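Local coordinates for acyl carrier protein (Thermotoga maritima MSB8, PDB 6LVU) that probably carries the growing acyl chain through the cycles of fatty acid biosynthesis, at residues S3-F8 with V73-E77. Numbering follows the deposited sequence.
Sequences SREEIF and VSYIE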
loop_
_atom_site.group_PDB
_atom_site.type_symbol
_atom_site.label_atom_id
_atom_site.label_comp_id
_atom_site.label_asym_id
_atom_site.label_seq_id
_atom_site.Cartn_x
_atom_site.Cartn_y
_atom_site.Cartn_z
ATOM N N SER A 3 -13.802 -6.724 -5.161
ATOM C CA SER A 3 -13.348 -6.194 -3.895
ATOM C C SER A 3 -11.828 -6.025 -3.939
ATOM O O SER A 3 -11.320 -4.953 -3.578
ATOM C CB SER A 3 -13.790 -7.091 -2.735
ATOM O OG SER A 3 -13.334 -8.421 -2.911
ATOM N N ARG A 4 -11.090 -7.058 -4.361
ATOM C CA ARG A 4 -9.652 -6.869 -4.540
ATOM C C ARG A 4 -9.371 -5.799 -5.580
ATOM O O ARG A 4 -8.500 -4.940 -5.386
ATOM C CB ARG A 4 -8.950 -8.157 -4.963
ATOM C CG ARG A 4 -7.397 -7.977 -5.002
ATOM C CD ARG A 4 -6.651 -9.243 -4.674
ATOM N NE ARG A 4 -5.220 -9.042 -4.437
ATOM C CZ ARG A 4 -4.607 -9.375 -3.303
ATOM N NH1 ARG A 4 -5.301 -9.899 -2.301
ATOM N NH2 ARG A 4 -3.302 -9.181 -3.164
ATOM N N GLU A 5 -10.102 -5.846 -6.699
ATOM C CA GLU A 5 -9.900 -4.873 -7.761
ATOM C C GLU A 5 -10.214 -3.468 -7.260
ATOM O O GLU A 5 -9.526 -2.506 -7.627
ATOM C CB GLU A 5 -10.747 -5.248 -8.978
ATOM C CG GLU A 5 -10.113 -6.354 -9.853
ATOM C CD GLU A 5 -11.156 -7.038 -10.778
ATOM O OE1 GLU A 5 -12.275 -6.496 -10.969
ATOM O OE2 GLU A 5 -10.848 -8.112 -11.331
ATOM N N GLU A 6 -11.227 -3.336 -6.391
ATOM C CA GLU A 6 -11.546 -2.042 -5.792
ATOM C C GLU A 6 -10.424 -1.575 -4.873
ATOM O O GLU A 6 -9.962 -0.435 -4.968
ATOM C CB GLU A 6 -12.844 -2.118 -4.990
ATOM C CG GLU A 6 -13.069 -0.852 -4.145
ATOM C CD GLU A 6 -14.312 -0.904 -3.251
ATOM O OE1 GLU A 6 -14.917 -1.986 -3.091
ATOM O OE2 GLU A 6 -14.685 0.159 -2.704
ATOM N N ILE A 7 -10.001 -2.446 -3.959
ATOM C CA ILE A 7 -8.958 -2.095 -3.010
ATOM C C ILE A 7 -7.676 -1.759 -3.746
ATOM O O ILE A 7 -7.034 -0.735 -3.481
ATOM C CB ILE A 7 -8.744 -3.251 -2.018
ATOM C CG1 ILE A 7 -10.010 -3.473 -1.200
ATOM C CG2 ILE A 7 -7.537 -2.973 -1.115
ATOM C CD1 ILE A 7 -10.006 -4.768 -0.439
ATOM N N PHE A 8 -7.291 -2.609 -4.699
ATOM C CA PHE A 8 -6.041 -2.395 -5.416
ATOM C C PHE A 8 -6.058 -1.095 -6.229
ATOM O O PHE A 8 -5.047 -0.388 -6.303
ATOM C CB PHE A 8 -5.737 -3.593 -6.323
ATOM C CG PHE A 8 -4.644 -3.324 -7.293
ATOM C CD1 PHE A 8 -4.922 -3.090 -8.626
ATOM C CD2 PHE A 8 -3.338 -3.240 -6.862
ATOM C CE1 PHE A 8 -3.905 -2.811 -9.518
ATOM C CE2 PHE A 8 -2.321 -2.951 -7.743
ATOM C CZ PHE A 8 -2.602 -2.741 -9.069
ATOM N N VAL A 73 -2.638 -4.659 -0.304
ATOM C CA VAL A 73 -3.993 -5.017 -0.719
ATOM C C VAL A 73 -4.492 -6.204 0.088
ATOM O O VAL A 73 -5.591 -6.165 0.670
ATOM C CB VAL A 73 -4.027 -5.309 -2.229
ATOM C CG1 VAL A 73 -5.436 -5.631 -2.651
ATOM C CG2 VAL A 73 -3.486 -4.142 -3.008
ATOM N N SER A 74 -3.676 -7.266 0.197
ATOM C CA SER A 74 -4.128 -8.460 0.906
ATOM C C SER A 74 -4.369 -8.172 2.380
ATOM O O SER A 74 -5.332 -8.671 2.966
ATOM C CB SER A 74 -3.130 -9.603 0.753
ATOM O OG SER A 74 -3.274 -10.203 -0.526
ATOM N N TYR A 75 -3.514 -7.362 2.997
ATOM C CA TYR A 75 -3.771 -7.013 4.382
ATOM C C TYR A 75 -5.086 -6.248 4.513
ATOM O O TYR A 75 -5.888 -6.532 5.409
ATOM C CB TYR A 75 -2.594 -6.225 4.948
ATOM C CG TYR A 75 -2.596 -6.143 6.450
ATOM C CD1 TYR A 75 -1.829 -7.014 7.214
ATOM C CD2 TYR A 75 -3.377 -5.200 7.115
ATOM C CE1 TYR A 75 -1.837 -6.945 8.603
ATOM C CE2 TYR A 75 -3.391 -5.126 8.503
ATOM C CZ TYR A 75 -2.620 -5.996 9.239
ATOM O OH TYR A 75 -2.641 -5.907 10.618
ATOM N N ILE A 76 -5.348 -5.302 3.603
ATOM C CA ILE A 76 -6.619 -4.584 3.633
ATOM C C ILE A 76 -7.779 -5.535 3.385
ATOM O O ILE A 76 -8.804 -5.481 4.083
ATOM C CB ILE A 76 -6.618 -3.428 2.613
ATOM C CG1 ILE A 76 -5.558 -2.397 2.984
ATOM C CG2 ILE A 76 -7.941 -2.736 2.623
ATOM C CD1 ILE A 76 -5.320 -1.378 1.912
ATOM N N GLU A 77 -7.631 -6.432 2.399
ATOM C CA GLU A 77 -8.730 -7.306 2.028
ATOM C C GLU A 77 -9.129 -8.228 3.170
ATOM O O GLU A 77 -10.314 -8.529 3.336
ATOM C CB GLU A 77 -8.362 -8.124 0.787
ATOM C CG GLU A 77 -9.519 -8.950 0.270
ATOM C CD GLU A 77 -9.154 -9.759 -0.965
ATOM O OE1 GLU A 77 -10.090 -10.181 -1.686
ATOM O OE2 GLU A 77 -7.939 -9.982 -1.207
#
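Helices pack when side chains on their facing sides settle into hollows between those of the partner, as segments 4-8 (of helix 4-19) and 73-77 (of helix 69-79) do, their axes approaching to 9.6 Å with 122° between their N-to-C directions. Ile7 is the bump of the first: Ile7 CG2 lies 3.7 Å from Val73 CG1 and 3.8 Å from Ile76 CG2, while Ile7 CD1 abuts the backbone 3.8 Å from Glu77 CA, so the side chain fills the hollow bounded by these three residues. In return, Val73 pushes between Ile7 and Phe8, Val73 CG2 meeting the ring edge 4.0 Å from Phe8 CD2. This joins the first and last helices of the acyl carrier protein helical bundle; Phe54 of helix 42-54 touches both Ile7 and Ile76. Over the apolar patch Arg4 stretches like a lid, one guanidinium face on Val73 CG1. Arg4 NH1 forms a salt bridge to Glu77 OE2 (2.9 Å) and a hydrogen bond to Ser74 OG (2.7 Å), which also accepts from Arg4 NH2 at 2.8 Å.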